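Local coordinates for Avidin/streptavidin (Shewanella denitrificans, PDB 3SZH), which binds biotin with high affinity, as a bacterial member of the avidin and streptavidin family, at residues T20-S25 with S35-A40; S73-T78 with V100-S105. All blocks are in the same frame, centred on the assembly; numbering follows the deposited sequence. Where two conformers were deposited one is given.

Interaction 1: T20-S25 with S35-A40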
loop_
_atom_site.group_PDB
_atom_site.type_symbol
_atom_site.label_atom_id
_atom_site.label_comp_id
_atom_site.label_asym_id
_atom_site.label_seq_id
_atom_site.Cartn_x
_atom_site.Cartn_y
_atom_site.Cartn_z
ATOM N N THR B 20 -12.284 -9.097 -7.168
ATOM C CA THR B 20 -11.637 -8.548 -8.357
ATOM C C THR B 20 -11.000 -7.180 -8.097
ATOM O O THR B 20 -11.641 -6.267 -7.557
ATOM C CB THR B 20 -12.628 -8.390 -9.516
ATOM O OG1 THR B 20 -13.269 -9.647 -9.743
ATOM C CG2 THR B 20 -11.953 -7.915 -10.807
ATOM N N LEU B 21 -9.747 -7.056 -8.519
ATOM C CA LEU B 21 -9.077 -5.789 -8.750
ATOM C C LEU B 21 -9.276 -5.337 -10.176
ATOM O O LEU B 21 -8.872 -6.037 -11.113
ATOM C CB LEU B 21 -7.585 -5.898 -8.441
ATOM C CG LEU B 21 -6.720 -4.682 -8.802
ATOM C CD1 LEU B 21 -7.070 -3.504 -7.906
ATOM C CD2 LEU B 21 -5.240 -4.985 -8.711
ATOM N N TYR B 22 -9.897 -4.178 -10.339
ATOM C CA TYR B 22 -10.088 -3.503 -11.629
ATOM C C TYR B 22 -9.067 -2.383 -11.701
ATOM O O TYR B 22 -9.255 -1.343 -11.029
ATOM C CB TYR B 22 -11.517 -2.951 -11.744
ATOM C CG TYR B 22 -12.611 -3.977 -11.572
ATOM C CD1 TYR B 22 -13.127 -4.254 -10.294
ATOM C CD2 TYR B 22 -13.129 -4.686 -12.670
ATOM C CE1 TYR B 22 -14.141 -5.188 -10.110
ATOM C CE2 TYR B 22 -14.146 -5.610 -12.508
ATOM C CZ TYR B 22 -14.653 -5.848 -11.217
ATOM O OH TYR B 22 -15.650 -6.779 -10.997
ATOM N N ILE B 23 -7.974 -2.577 -12.424
ATOM C CA ILE B 23 -7.004 -1.516 -12.597
ATOM C C ILE B 23 -7.500 -0.554 -13.650
ATOM O O ILE B 23 -7.747 -0.968 -14.788
ATOM C CB ILE B 23 -5.590 -2.038 -12.952
ATOM C CG1 ILE B 23 -5.077 -3.040 -11.913
ATOM C CG2 ILE B 23 -4.625 -0.878 -13.168
ATOM C CD1 ILE B 23 -3.680 -3.609 -12.241
ATOM N N ASN B 24 -7.651 0.711 -13.280
ATOM C CA ASN B 24 -8.106 1.740 -14.174
ATOM C C ASN B 24 -6.953 2.409 -14.905
ATOM O O ASN B 24 -6.747 2.133 -16.080
ATOM C CB ASN B 24 -8.975 2.726 -13.420
ATOM C CG ASN B 24 -9.421 3.845 -14.288
ATOM O OD1 ASN B 24 -8.850 4.927 -14.237
ATOM N ND2 ASN B 24 -10.421 3.599 -15.111
ATOM N N SER B 25 -6.227 3.301 -14.250
ATOM C CA SER B 25 -5.111 4.008 -14.846
ATOM C C SER B 25 -3.785 3.566 -14.234
ATOM O O SER B 25 -3.701 3.218 -13.046
ATOM C CB SER B 25 -5.293 5.527 -14.706
ATOM O OG SER B 25 -5.257 5.927 -13.349
ATOM N N SER B 35 -10.477 0.107 -8.804
ATOM C CA SER B 35 -11.577 -0.264 -7.917
ATOM C C SER B 35 -11.386 -1.708 -7.495
ATOM O O SER B 35 -10.795 -2.501 -8.236
ATOM C CB SER B 35 -12.932 -0.136 -8.609
ATOM O OG SER B 35 -13.201 1.197 -9.029
ATOM N N TYR B 36 -11.913 -2.077 -6.342
ATOM C CA TYR B 36 -11.875 -3.441 -5.835
ATOM C C TYR B 36 -13.277 -3.851 -5.439
ATOM O O TYR B 36 -13.982 -3.093 -4.750
ATOM C CB TYR B 36 -10.937 -3.507 -4.651
ATOM C CG TYR B 36 -10.576 -4.884 -4.188
ATOM C CD1 TYR B 36 -11.351 -5.549 -3.256
ATOM C CD2 TYR B 36 -9.464 -5.541 -4.709
ATOM C CE1 TYR B 36 -11.016 -6.827 -2.805
ATOM C CE2 TYR B 36 -9.102 -6.826 -4.249
ATOM C CZ TYR B 36 -9.894 -7.438 -3.302
ATOM O OH TYR B 36 -9.536 -8.697 -2.856
ATOM N N ILE B 37 -13.663 -5.058 -5.854
ATOM C CA ILE B 37 -14.909 -5.652 -5.388
ATOM C C ILE B 37 -14.595 -6.944 -4.659
ATOM O O ILE B 37 -14.057 -7.900 -5.253
ATOM C CB ILE B 37 -15.949 -5.864 -6.497
ATOM C CG1 ILE B 37 -16.349 -4.524 -7.128
ATOM C CG2 ILE B 37 -17.176 -6.605 -5.940
ATOM C CD1 ILE B 37 -17.363 -4.623 -8.285
ATOM N N ASN B 38 -14.884 -6.946 -3.363
ATOM C CA ASN B 38 -14.707 -8.113 -2.499
ATOM C C ASN B 38 -15.884 -9.051 -2.676
ATOM O O ASN B 38 -17.049 -8.647 -2.663
ATOM C CB ASN B 38 -14.643 -7.598 -1.052
ATOM C CG ASN B 38 -14.666 -8.699 -0.009
ATOM O OD1 ASN B 38 -14.073 -9.760 -0.189
ATOM N ND2 ASN B 38 -15.318 -8.434 1.098
ATOM N N ARG B 39 -15.566 -10.337 -2.827
ATOM C CA ARG B 39 -16.608 -11.364 -2.910
ATOM C C ARG B 39 -16.302 -12.558 -2.003
ATOM O O ARG B 39 -16.763 -13.677 -2.255
ATOM C CB ARG B 39 -16.806 -11.818 -4.365
ATOM C CG ARG B 39 -17.183 -10.659 -5.279
ATOM C CD ARG B 39 -17.648 -11.142 -6.638
ATOM N NE ARG B 39 -17.802 -10.040 -7.590
ATOM C CZ ARG B 39 -16.804 -9.508 -8.289
ATOM N NH1 ARG B 39 -15.570 -9.967 -8.175
ATOM N NH2 ARG B 39 -17.043 -8.493 -9.100
ATOM N N ALA B 40 -15.499 -12.344 -0.963
ATOM C CA ALA B 40 -15.153 -13.429 -0.024
ATOM C C ALA B 40 -16.366 -13.844 0.806
ATOM O O ALA B 40 -16.890 -13.064 1.601
ATOM C CB ALA B 40 -14.008 -13.026 0.849
#

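Interaction 2: S73-T78 with V100-S105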
loop_
_atom_site.group_PDB
_atom_site.type_symbol
_atom_site.label_atom_id
_atom_site.label_comp_id
_atom_site.label_asym_id
_atom_site.label_seq_id
_atom_site.Cartn_x
_atom_site.Cartn_y
_atom_site.Cartn_z
ATOM N N SER B 73 -18.986 0.271 5.532
ATOM C CA SER B 73 -17.658 0.399 6.143
ATOM C C SER B 73 -17.256 -0.901 6.807
ATOM O O SER B 73 -18.064 -1.518 7.521
ATOM C CB SER B 73 -17.687 1.463 7.231
ATOM O OG SER B 73 -16.449 1.471 7.911
ATOM N N CYS B 74 -15.988 -1.269 6.637
ATOM C CA CYS B 74 -15.374 -2.327 7.433
ATOM C C CYS B 74 -14.201 -1.826 8.283
ATOM O O CYS B 74 -13.406 -2.616 8.781
ATOM C CB CYS B 74 -15.015 -3.539 6.555
ATOM S SG CYS B 74 -16.533 -4.296 5.796
ATOM N N ASN B 75 -14.119 -0.503 8.463
ATOM C CA ASN B 75 -13.276 0.078 9.519
ATOM C C ASN B 75 -11.787 -0.264 9.432
ATOM O O ASN B 75 -11.113 -0.380 10.454
ATOM C CB ASN B 75 -13.822 -0.290 10.914
ATOM C CG ASN B 75 -13.416 0.698 11.956
ATOM O OD1 ASN B 75 -13.380 1.897 11.691
ATOM N ND2 ASN B 75 -13.135 0.212 13.166
ATOM N N SER B 76 -11.286 -0.462 8.211
ATOM C CA SER B 76 -9.934 -0.965 8.052
ATOM C C SER B 76 -9.416 -0.654 6.649
ATOM O O SER B 76 -10.148 -0.106 5.816
ATOM C CB SER B 76 -9.923 -2.474 8.303
ATOM O OG SER B 76 -10.818 -3.115 7.410
ATOM N N ILE B 77 -8.135 -0.975 6.429
ATOM C CA ILE B 77 -7.440 -0.722 5.161
ATOM C C ILE B 77 -6.639 -1.988 4.843
ATOM O O ILE B 77 -5.923 -2.502 5.719
ATOM C CB ILE B 77 -6.423 0.453 5.301
ATOM C CG1 ILE B 77 -7.127 1.749 5.769
ATOM C CG2 ILE B 77 -5.682 0.690 3.965
ATOM C CD1 ILE B 77 -6.165 2.831 6.213
ATOM N N THR B 78 -6.734 -2.473 3.603
ATOM C CA THR B 78 -5.896 -3.578 3.145
ATOM C C THR B 78 -4.889 -3.084 2.131
ATOM O O THR B 78 -5.211 -2.251 1.280
ATOM C CB THR B 78 -6.744 -4.699 2.522
ATOM O OG1 THR B 78 -7.659 -5.158 3.513
ATOM C CG2 THR B 78 -5.870 -5.893 2.052
ATOM N N VAL B 100 -5.017 -3.572 8.312
ATOM C CA VAL B 100 -4.964 -2.831 9.556
ATOM C C VAL B 100 -6.338 -2.248 9.882
ATOM O O VAL B 100 -6.991 -1.628 9.042
ATOM C CB VAL B 100 -3.821 -1.764 9.587
ATOM C CG1 VAL B 100 -3.963 -0.707 8.484
ATOM C CG2 VAL B 100 -3.708 -1.102 10.970
ATOM N N VAL B 101 -6.748 -2.477 11.126
ATOM C CA VAL B 101 -8.034 -2.028 11.623
ATOM C C VAL B 101 -7.913 -0.729 12.409
ATOM O O VAL B 101 -7.014 -0.568 13.250
ATOM C CB VAL B 101 -8.693 -3.140 12.516
ATOM C CG1 VAL B 101 -10.110 -2.746 12.963
ATOM C CG2 VAL B 101 -8.708 -4.483 11.791
ATOM N N ASN B 102 -8.811 0.199 12.118
ATOM C CA ASN B 102 -8.939 1.448 12.874
ATOM C C ASN B 102 -9.036 1.130 14.367
ATOM O O ASN B 102 -9.763 0.212 14.749
ATOM C CB ASN B 102 -10.164 2.200 12.350
ATOM C CG ASN B 102 -10.405 3.525 13.030
ATOM O OD1 ASN B 102 -9.514 4.106 13.659
ATOM N ND2 ASN B 102 -11.629 4.032 12.879
ATOM N N GLY B 103 -8.268 1.842 15.202
ATOM C CA GLY B 103 -8.304 1.642 16.650
ATOM C C GLY B 103 -7.349 0.589 17.160
ATOM O O GLY B 103 -7.375 0.301 18.365
ATOM N N SER B 104 -6.493 0.037 16.297
ATOM C CA SER B 104 -5.531 -0.965 16.748
ATOM C C SER B 104 -4.527 -0.380 17.741
ATOM O O SER B 104 -4.262 0.819 17.743
ATOM C CB SER B 104 -4.780 -1.575 15.570
ATOM O OG SER B 104 -5.656 -2.331 14.742
ATOM N N SER B 105 -3.977 -1.249 18.583
ATOM C CA SER B 105 -2.987 -0.820 19.580
ATOM C C SER B 105 -1.697 -1.617 19.531
ATOM O O SER B 105 -0.714 -1.217 20.155
ATOM C CB SER B 105 -3.564 -0.865 20.999
ATOM O OG SER B 105 -4.095 -2.141 21.251
HETATM O O HOH W 1 -11.918 0.034 16.258
#

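Interaction 1: T20-S25 with S35-A40
Arg39 reaches back along the hairpin to grip two hydroxyls on the facing strand: its NH1 donates to Thr20 OG1 at 2.8 Å and its NH2 to Tyr22 OH at 2.9 Å. Both oxygens lie close to the guanidinium plane, so the planar group is used as a two-pronged fork. The chain of Arg39 is extended from CG to NE, giving it the length to do this, and Gly18 O takes a further bond from NH1. The plane of the Tyr22 ring and that of the guanidinium are turned 76° against each other. A methyl group lies over one face of each flat group: the CG2 of Ile37 sits 3.5 Å above the guanidinium plane, toward its rim, while the CG2 of Thr20 lies 3.4 Å above the plane of the Tyr22 ring, over its centre. Ile37 CD1 approaches Tyr22 CE1 at 3.7 Å. Threonine suits position 20, since its hydroxyl serves the arginine and its methyl the ring.

Behind them runs an antiparallel ladder: Thr20 with Ile37 and Tyr22 with Ser35 are hydrogen-bonded pairs, and Leu21 with Tyr36 between them is a non-hydrogen-bonded one. Leu21 and Tyr36 point to the opposite face; the Tyr36 ring has the backbone O of Thr20 over one of its faces. Tyr36 also meets Trp80, Asn15 and Ser19, consistent with the biotin pocket inside an avidin barrel.

Strand 20-26 is flanked by strand 11-14, which bonds to it through Leu21 and Trp13 and lies against Thr20, while Leu21 packs on Phe63 of strand 60-66.

Interaction 2: S73-T78 with V100-S105
Asn75 and Asn102 join side chain to side chain at the open end of a beta hairpin, formed by strands 73-85 and 92-101 of the avidin barrel. Asn102 ND2 donates to Asn75 OD1 at 3.0 Å, tilted 22° from the carbonyl plane of the acceptor, and the two amide planes lie 63° apart. Asn102 CB also rests against Asn75 OD1, at 3.3 Å. Close by, the backbone N of Asn102 donates to Asn75 O, so the two residues are tied twice. Asparagine suits position 75 because the chain turns a corner there with a positive phi, a conformation this residue tolerates well. An alanine in place of Asn75 would probably leave Asn102 ND2 without this acceptor and the water at the corner without its weak donor, with the amide of Asn102 then held mainly through its OD1. That oxygen is bound across the dimer interface, where Asn102 OD1 accepts from Thr59 N of the second subunit.

Val100, beta-branched as suits an extended strand, faces Ile77 in an antiparallel hydrogen-bonded pair, with bonds of 2.9 Å both from Ile77 N to Val100 O and from Val100 N to Ile77 O. Its CG1, set between the backbone N and the carbonyl carbon (chi1 60°), meets Ile77 CB at 4.2 Å. Val100 packs on Gly82 and Ile77 on Ser62, both of the second subunit. Beyond Val100 the chain bends through a type II turn from Val101 to Ser104, whose Gly103 has the positive phi that glycine accepts easily. Val101 O is held by both N and OG of Ser104. At the corner, a water donates to Asn102 O at 2.6 Å and accepts a weak bond from Asn75 ND2 at 3.3 Å.

How the interactions relate
Both contacts join adjacent antiparallel strands of one closed barrel, and both are only partly buried. Interaction 1 lies close to the centre of the folded chain, about 6 Å from it; interaction 2 lies at an outer end of the barrel, about 16 Å out, against the second subunit. Their centres are about 19 Å apart and they do not touch. In interaction 1 a charged guanidinium and aromatic rings complement the strand ladder, and no other subunit reaches it. In interaction 2 neutral amides and a water close the ladder, and the second subunit adds bonds and packing. The loop after strand 31-37 bridges them: Cys45, disulfide-bonded to Cys74, also takes a weak bond from Asn38.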